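Local coordinates for protein monoacylglycerol lipase (Palaeococcus ferrophilus, PDB 6QE2) that probably hydrolyses monoacylglycerols to glycerol and a free fatty acid, as an archaeal serine hydrolase of the alpha/beta-hydrolase fold, at residues K31-E34 against L35-A39; G89-T92 against V93-A97; E98-P101 against D102-M105; G242-F245 against H246-I249. All blocks are in the same frame, centred on the assembly; numbering follows the deposited sequence.

Interaction 1 of 4, residues K31-E34 against L35-A39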
# COMPACT_ATOMS: atom_id res chain seq x y z
N LYS A 31 4.79 9.01 -11.83
CA LYS A 31 3.89 8.88 -12.97
C LYS A 31 2.43 8.96 -12.53
O LYS A 31 1.63 9.70 -13.12
CB LYS A 31 4.16 7.57 -13.71
CG LYS A 31 3.31 7.35 -14.95
CD LYS A 31 3.66 8.36 -16.04
CE LYS A 31 3.01 8.00 -17.37
NZ LYS A 31 3.54 8.84 -18.47
N LEU A 32 2.06 8.22 -11.49
CA LEU A 32 0.67 8.23 -11.03
C LEU A 32 0.29 9.60 -10.47
O LEU A 32 -0.83 10.07 -10.69
CB LEU A 32 0.44 7.14 -9.98
CG LEU A 32 -0.94 7.12 -9.32
CD1 LEU A 32 -2.06 6.83 -10.32
CD2 LEU A 32 -0.96 6.09 -8.19
N ILE A 33 1.20 10.23 -9.72
CA ILE A 33 0.92 11.56 -9.18
C ILE A 33 0.65 12.54 -10.31
O ILE A 33 -0.29 13.33 -10.26
CB ILE A 33 2.09 12.03 -8.29
CG1 ILE A 33 2.17 11.18 -7.02
CG2 ILE A 33 1.93 13.51 -7.93
CD1 ILE A 33 3.48 11.34 -6.28
N GLU A 34 1.49 12.50 -11.35
CA GLU A 34 1.32 13.40 -12.48
C GLU A 34 -0.02 13.18 -13.17
O GLU A 34 -0.72 14.15 -13.50
CB GLU A 34 2.47 13.20 -13.47
CG GLU A 34 2.44 14.08 -14.71
CD GLU A 34 3.70 13.94 -15.55
OE1 GLU A 34 3.82 12.95 -16.31
OE2 GLU A 34 4.58 14.82 -15.44
N LEU A 35 -0.40 11.92 -13.38
CA LEU A 35 -1.68 11.63 -14.01
C LEU A 35 -2.85 12.09 -13.14
O LEU A 35 -3.82 12.67 -13.64
CB LEU A 35 -1.79 10.13 -14.32
CG LEU A 35 -0.86 9.60 -15.42
CD1 LEU A 35 -0.89 8.07 -15.49
CD2 LEU A 35 -1.17 10.21 -16.78
N LEU A 36 -2.78 11.84 -11.83
CA LEU A 36 -3.86 12.28 -10.94
C LEU A 36 -3.98 13.80 -10.91
O LEU A 36 -5.09 14.33 -10.89
CB LEU A 36 -3.64 11.74 -9.53
CG LEU A 36 -3.82 10.24 -9.37
CD1 LEU A 36 -3.39 9.80 -7.97
CD2 LEU A 36 -5.26 9.86 -9.63
N ASN A 37 -2.85 14.50 -10.86
CA ASN A 37 -2.89 15.96 -10.91
C ASN A 37 -3.50 16.43 -12.22
O ASN A 37 -4.29 17.37 -12.25
CB ASN A 37 -1.49 16.56 -10.75
CG ASN A 37 -0.93 16.41 -9.35
OD1 ASN A 37 0.28 16.52 -9.15
ND2 ASN A 37 -1.80 16.16 -8.37
N GLY A 38 -3.11 15.79 -13.33
CA GLY A 38 -3.66 16.13 -14.63
C GLY A 38 -5.16 15.93 -14.73
O GLY A 38 -5.83 16.58 -15.53
N ALA A 39 -5.70 15.01 -13.94
CA ALA A 39 -7.14 14.75 -13.91
C ALA A 39 -7.89 15.63 -12.91
O ALA A 39 -9.12 15.54 -12.85
CB ALA A 39 -7.41 13.28 -13.60
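Leu-32 and Leu-36 make the main side-chain contact of this helical turn. They sit one turn apart on the buried flank of the helix, and their isobutyl groups slant across each other. Leu-32 CG meets Leu-36 CD1 at 3.9 Å. Leu-32 CD1 touches CG and CD1 of the same partner. The two leucines have different first torsions. In Leu-32 CG stands opposite the backbone N (chi1 175°), while in Leu-36 it stands opposite the carbonyl carbon (chi1 -70°). The second setting also brings Leu-36 CG to 3.3 Å from Leu-32 O. Leu-35 does the same on the preceding carbonyl, with CG 3.4 Å from Lys-31 O. Its CD1 only grazes the aliphatic part of Lys-31.

The polar contacts are those of a regular alpha helix. Four i to i+4 backbone bonds run in succession, from Leu-35 N to Lys-31 O through Gly-38 N to Glu-34 O. Asn-37 N to Ile-33 O is a straight example at 2.9 Å, with an N-H...O angle of 167°.

One contact is mixed. Ile-33 and Asn-37 lie side by side and point the same way, with Ile-33 CG2 3.6 Å from Asn-37 OD1. The side-chain nitrogen ND2 of Asn-37 bonds Phe-41 O, just past the helix, and more weakly Phe-8 O.

Helix 30-38 is the crossover of the beta-alpha-beta unit between strands 15-19 and 42-46. Ile-33, Leu-36 and Asn-37 rest on Val-43 of strand 42-46. Leu-32 and Leu-35 pack on His-246, and Leu-36 on Leu-253, both of helix 242-256.

Interaction 2 of 4, residues G89-T92 against V93-A97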
# COMPACT_ATOMS: atom_id res chain seq x y z
N GLY A 89 1.24 -0.78 1.87
CA GLY A 89 0.38 0.41 1.91
C GLY A 89 -1.05 0.08 1.53
O GLY A 89 -2.00 0.66 2.07
N GLY A 90 -1.24 -0.97 0.70
CA GLY A 90 -2.58 -1.41 0.38
C GLY A 90 -3.28 -2.05 1.56
O GLY A 90 -4.46 -1.79 1.81
N LEU A 91 -2.55 -2.89 2.31
CA LEU A 91 -3.09 -3.40 3.57
C LEU A 91 -3.44 -2.26 4.51
O LEU A 91 -4.51 -2.27 5.14
CB LEU A 91 -2.07 -4.34 4.22
CG LEU A 91 -2.38 -4.78 5.65
CD1 LEU A 91 -3.69 -5.54 5.73
CD2 LEU A 91 -1.23 -5.61 6.20
N THR A 92 -2.57 -1.25 4.59
CA THR A 92 -2.78 -0.13 5.50
C THR A 92 -4.05 0.65 5.15
O THR A 92 -4.83 1.01 6.04
CB THR A 92 -1.55 0.78 5.46
OG1 THR A 92 -0.40 0.03 5.90
CG2 THR A 92 -1.73 1.98 6.38
N VAL A 93 -4.27 0.93 3.86
CA VAL A 93 -5.45 1.73 3.52
C VAL A 93 -6.73 0.91 3.70
O VAL A 93 -7.78 1.47 4.04
CB VAL A 93 -5.32 2.32 2.10
CG1 VAL A 93 -4.14 3.27 2.05
CG2 VAL A 93 -5.15 1.22 1.04
N ILE A 94 -6.66 -0.40 3.50
CA ILE A 94 -7.81 -1.24 3.82
C ILE A 94 -8.10 -1.21 5.32
O ILE A 94 -9.25 -1.07 5.74
CB ILE A 94 -7.58 -2.67 3.31
CG1 ILE A 94 -7.61 -2.68 1.78
CG2 ILE A 94 -8.61 -3.63 3.88
CD1 ILE A 94 -7.06 -3.93 1.15
N ARG A 95 -7.06 -1.33 6.14
CA ARG A 95 -7.26 -1.26 7.59
C ARG A 95 -7.77 0.11 8.01
O ARG A 95 -8.57 0.21 8.94
CB ARG A 95 -5.97 -1.60 8.32
CG ARG A 95 -5.55 -3.06 8.19
CD ARG A 95 -6.46 -4.01 9.00
NE ARG A 95 -6.42 -3.70 10.43
CZ ARG A 95 -7.49 -3.56 11.20
NH1 ARG A 95 -8.71 -3.71 10.69
NH2 ARG A 95 -7.35 -3.27 12.49
N TYR A 96 -7.33 1.17 7.32
CA TYR A 96 -7.86 2.49 7.62
C TYR A 96 -9.34 2.58 7.27
O TYR A 96 -10.14 3.12 8.05
CB TYR A 96 -7.07 3.56 6.88
CG TYR A 96 -7.29 4.93 7.49
CD1 TYR A 96 -6.47 5.38 8.52
CD2 TYR A 96 -8.33 5.74 7.07
CE1 TYR A 96 -6.68 6.62 9.11
CE2 TYR A 96 -8.54 6.99 7.65
CZ TYR A 96 -7.71 7.42 8.67
OH TYR A 96 -7.91 8.65 9.26
N ALA A 97 -9.73 2.04 6.11
CA ALA A 97 -11.13 2.03 5.72
C ALA A 97 -11.99 1.22 6.68
O ALA A 97 -13.19 1.47 6.79
CB ALA A 97 -11.28 1.49 4.29
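Val-93 and Ile-94 press directly on the backbone of Gly-89 and Gly-90, and this is the tight part of the contact. Val-93 CG2 lies 3.2 Å from Gly-90 O and Val-93 CG1 3.4 Å from Gly-89 O. With Val-93 CG1 opposite the carbonyl carbon (chi1 -64°), CG2 falls between the backbone N and the carbonyl carbon, which turns it toward both glycine carbonyls. Ile-94 CG1 follows at 3.3 Å from Gly-90 O, and its CD1 stays close to the same oxygen. The same carbonyls accept backbone bonds: Val-93 N reaches Gly-89 O at 2.9 Å, and Ile-94 N reaches Gly-90 O at 3.1 Å.

Gly-89 is the last glycine of a GxSxG sequence, consistent with the nucleophile elbow of alpha/beta hydrolases. Helix 88-99 follows that turn and links strands 82-86 and 106-110 in a beta-alpha-beta unit. Val-93 and Ile-94 face strand 106-110, packing on Val-107 and Ala-109.

The looser flank carries Leu-91 and Arg-95. It is still buried, since helix 171-186 covers it. The two side chains run alongside each other, and their nearest approach is Leu-91 CD1 to Arg-95 CG at 4.0 Å. Beyond CG the arginine bends twice (chi2 -72°, chi3 -61°) and leaves the contact. Its NH1 forms salt bridges with Glu-98 and Glu-187, while NE bonds Asn-180 OD1. Tyr-96 touches Thr-92 O through CB, 3.5 Å away, and its ring leads off toward helix 63-77, where OH bonds Asp-71 OD1. Thr-92 OG1 bonds back to Leu-88 O.

Interaction 3 of 4, residues E98-P101 against D102-M105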
# COMPACT_ATOMS: atom_id res chain seq x y z
N GLU A 98 -11.38 0.27 7.40
CA GLU A 98 -12.10 -0.54 8.37
C GLU A 98 -12.20 0.14 9.72
O GLU A 98 -13.24 0.05 10.39
CB GLU A 98 -11.41 -1.89 8.51
CG GLU A 98 -11.68 -2.78 7.32
CD GLU A 98 -10.83 -4.02 7.27
OE1 GLU A 98 -9.90 -4.16 8.09
OE2 GLU A 98 -11.10 -4.87 6.41
N THR A 99 -11.15 0.84 10.15
CA THR A 99 -11.09 1.39 11.50
C THR A 99 -11.47 2.87 11.58
O THR A 99 -11.79 3.34 12.67
CB THR A 99 -9.69 1.21 12.08
OG1 THR A 99 -8.73 1.83 11.22
CG2 THR A 99 -9.36 -0.29 12.20
N ARG A 100 -11.41 3.60 10.47
CA ARG A 100 -11.94 4.96 10.37
C ARG A 100 -12.94 5.01 9.21
O ARG A 100 -12.75 5.76 8.24
CB ARG A 100 -10.82 5.98 10.15
CG ARG A 100 -9.90 6.23 11.34
CD ARG A 100 -8.84 5.13 11.52
NE ARG A 100 -7.67 5.62 12.25
CZ ARG A 100 -6.78 4.84 12.87
NH1 ARG A 100 -6.91 3.52 12.85
NH2 ARG A 100 -5.74 5.39 13.51
N PRO A 101 -14.03 4.24 9.29
CA PRO A 101 -14.83 3.97 8.08
C PRO A 101 -15.47 5.19 7.47
O PRO A 101 -15.71 5.21 6.25
CB PRO A 101 -15.90 2.97 8.57
CG PRO A 101 -15.46 2.52 9.91
CD PRO A 101 -14.60 3.59 10.48
N ASP A 102 -15.82 6.18 8.28
CA ASP A 102 -16.52 7.35 7.78
C ASP A 102 -15.63 8.54 7.42
O ASP A 102 -16.14 9.59 7.09
CB ASP A 102 -17.57 7.80 8.80
CG ASP A 102 -18.54 6.69 9.16
OD1 ASP A 102 -18.98 5.97 8.26
OD2 ASP A 102 -18.88 6.55 10.34
N LYS A 103 -14.32 8.35 7.46
CA LYS A 103 -13.39 9.43 7.19
C LYS A 103 -12.83 9.55 5.77
O LYS A 103 -12.09 10.48 5.48
CB LYS A 103 -12.23 9.36 8.18
CG LYS A 103 -12.62 9.67 9.61
CD LYS A 103 -11.43 9.58 10.55
CE LYS A 103 -10.45 10.73 10.35
NZ LYS A 103 -11.07 12.03 10.70
N ILE A 104 -13.18 8.64 4.88
CA ILE A 104 -12.65 8.67 3.53
C ILE A 104 -13.73 8.56 2.46
O ILE A 104 -14.82 8.11 2.73
CB ILE A 104 -11.64 7.53 3.31
CG1 ILE A 104 -12.33 6.18 3.51
CG2 ILE A 104 -10.46 7.66 4.25
CD1 ILE A 104 -11.47 5.00 3.13
N MET A 105 -13.40 9.00 1.24
CA MET A 105 -14.31 8.92 0.11
C MET A 105 -14.26 7.58 -0.59
O MET A 105 -15.20 7.24 -1.33
CB MET A 105 -13.99 10.02 -0.91
CG MET A 105 -14.19 11.43 -0.42
SD MET A 105 -15.88 11.69 0.11
CE MET A 105 -16.75 11.52 -1.45
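Asp-102 follows directly on Pro-101, and the two form the middle of a type I beta turn from Arg-100 to Lys-103. Arg-100 is the first residue to leave helical geometry at the end of helix 88-99. The carboxylate of Asp-102 stays beside the Pro-101 peptide group, with OD1 3.7 Å from Pro-101 C. The backbone O of Asp-102 accepts a bond from Lys-80 NZ.

Lys-103 closes the turn. Its N bonds Arg-100 O at 3.1 Å with an N-H...O angle of 166°, although the donor stands well above the carbonyl plane. Its side chain slants across that of Arg-100, and the touch is aliphatic: Lys-103 CD meets Arg-100 CB at 3.7 Å and Arg-100 CG at 3.8 Å. Bends at chi3 and chi4 (71° and 65°) then turn the amino group away.

Ile-104 barely reaches the first segment. It packs instead on Tyr-96 and Ala-97 of the helix and on Leu-83, as the chain heads into strand 106-110.

The two basic residues therefore meet through methylenes. The Arg-100 guanidinium is held elsewhere: NH1 bonds Thr-99 OG1 in its plane at 3.0 Å, and NH2 forms a salt bridge with Asp-71. This pairing probably offsets its charge.

Interaction 4 of 4, residues G242-F245 against H246-I249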
# COMPACT_ATOMS: atom_id res chain seq x y z
N GLY A 242 1.14 -1.68 -17.51
CA GLY A 242 1.45 -0.51 -16.69
C GLY A 242 0.57 0.67 -17.03
O GLY A 242 0.01 1.31 -16.14
N GLU A 243 0.32 0.89 -18.32
CA GLU A 243 -0.47 2.05 -18.72
C GLU A 243 -1.95 1.85 -18.39
O GLU A 243 -2.62 2.76 -17.88
CB GLU A 243 -0.29 2.33 -20.21
CG GLU A 243 -0.91 3.66 -20.54
CD GLU A 243 -1.11 3.85 -22.03
OE1 GLU A 243 -0.29 3.32 -22.80
OE2 GLU A 243 -2.11 4.47 -22.42
N GLU A 244 -2.45 0.66 -18.64
CA GLU A 244 -3.83 0.31 -18.32
C GLU A 244 -4.10 0.39 -16.82
O GLU A 244 -5.17 0.81 -16.39
CB GLU A 244 -4.18 -1.07 -18.87
CG GLU A 244 -5.67 -1.39 -18.86
CD GLU A 244 -6.05 -2.46 -19.86
OE1 GLU A 244 -5.25 -2.70 -20.80
OE2 GLU A 244 -7.13 -3.06 -19.73
N PHE A 245 -3.11 -0.05 -16.05
CA PHE A 245 -3.22 -0.04 -14.60
C PHE A 245 -3.39 1.39 -14.10
O PHE A 245 -4.24 1.67 -13.26
CB PHE A 245 -1.95 -0.68 -14.01
CG PHE A 245 -1.82 -0.55 -12.53
CD1 PHE A 245 -2.56 -1.36 -11.68
CD2 PHE A 245 -0.92 0.34 -11.98
CE1 PHE A 245 -2.42 -1.25 -10.31
CE2 PHE A 245 -0.77 0.45 -10.61
CZ PHE A 245 -1.53 -0.35 -9.77
N HIS A 246 -2.59 2.30 -14.65
CA HIS A 246 -2.69 3.70 -14.28
C HIS A 246 -4.03 4.30 -14.68
O HIS A 246 -4.64 5.05 -13.93
CB HIS A 246 -1.54 4.51 -14.89
CG HIS A 246 -0.25 4.39 -14.14
ND1 HIS A 246 0.74 3.51 -14.50
CD2 HIS A 246 0.21 5.06 -13.06
CE1 HIS A 246 1.76 3.63 -13.66
NE2 HIS A 246 1.46 4.56 -12.78
N ARG A 247 -4.48 3.94 -15.88
CA ARG A 247 -5.75 4.43 -16.40
C ARG A 247 -6.96 4.00 -15.58
O ARG A 247 -7.87 4.78 -15.35
CB ARG A 247 -5.93 4.02 -17.87
CG ARG A 247 -7.25 4.45 -18.47
CD ARG A 247 -7.20 4.50 -19.99
NE ARG A 247 -6.58 3.31 -20.56
CZ ARG A 247 -5.34 3.26 -21.04
NH1 ARG A 247 -4.58 4.35 -21.03
NH2 ARG A 247 -4.86 2.13 -21.54
N ALA A 248 -6.95 2.75 -15.12
CA ALA A 248 -8.06 2.23 -14.32
C ALA A 248 -8.17 2.97 -13.01
O ALA A 248 -9.25 3.25 -12.54
CB ALA A 248 -7.89 0.75 -14.06
N ILE A 249 -7.04 3.25 -12.40
CA ILE A 249 -7.04 3.95 -11.14
C ILE A 249 -7.62 5.35 -11.32
O ILE A 249 -8.53 5.74 -10.62
CB ILE A 249 -5.62 4.04 -10.57
CG1 ILE A 249 -5.18 2.67 -10.08
CG2 ILE A 249 -5.54 5.05 -9.45
CD1 ILE A 249 -3.69 2.48 -10.07
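Phe-245 turns its edge toward the face of His-246. The planes of this T-shaped pair stand at 80°, with centroids 5.8 Å apart. One face of the phenylalanine ring takes Ile-249 CD1, which lies 3.7 Å from the ring centroid in a CH-pi contact. The methyl sits slightly toward the rim, close to CE2 and CZ. Phe-245 CG is opposite the backbone N (chi1 171°), and the ring reaches outward from the helix, with one face against Ile-249 CD1.

The imidazole of His-246 swings back to the first turn of the helix. Its ND1 bonds Gly-242 O at 2.8 Å, while His-246 N bonds the same oxygen at 3.2 Å. The two donors come from opposite faces of the carbonyl plane.

Glu-243 and Arg-247 cross on the exposed side. Arg-247 NH1 lies 2.8 Å from Glu-243 OE2 in a salt bridge with an N-H...O angle of 166°. The carboxylate and guanidinium planes are perpendicular, and OE2 is met on its anti side, from out of the carboxylate plane. A bend at chi3 folds the guanidinium back, so that one face lies over Glu-243 O.

On the buried side, Phe-245 and Ile-249 continue onto Leu-198 of strand 195-200. The ND1 bond to Gly-242 O restrains the rotation of the imidazole, with ND1 as the donor; the backbone N-H gives that oxygen its second bond. The salt bridge pairs opposite charges at the surface, one turn apart.

How the interactions relate
Interaction 2 is the buried one, at the middle of the fold, where glycine carbonyls take close-packed valine and isoleucine. Interaction 3 continues the same helix, 88-99, out to a surface turn of mixed aliphatic and charged character. The two touch through Tyr-96 and Ala-97 against Lys-103 and Ile-104. Interactions 1 and 4 form a second pair, partly buried, on adjacent helices. Leu-35 CD1 meets His-246 CB at 3.7 Å, and Leu-32 also packs on Ile-249. Interaction 1 relies on leucines, whereas interaction 4 adds aromatic rings and a salt bridge. The two pairs do not touch each other: interactions 1 and 2 have centres about 21 Å apart.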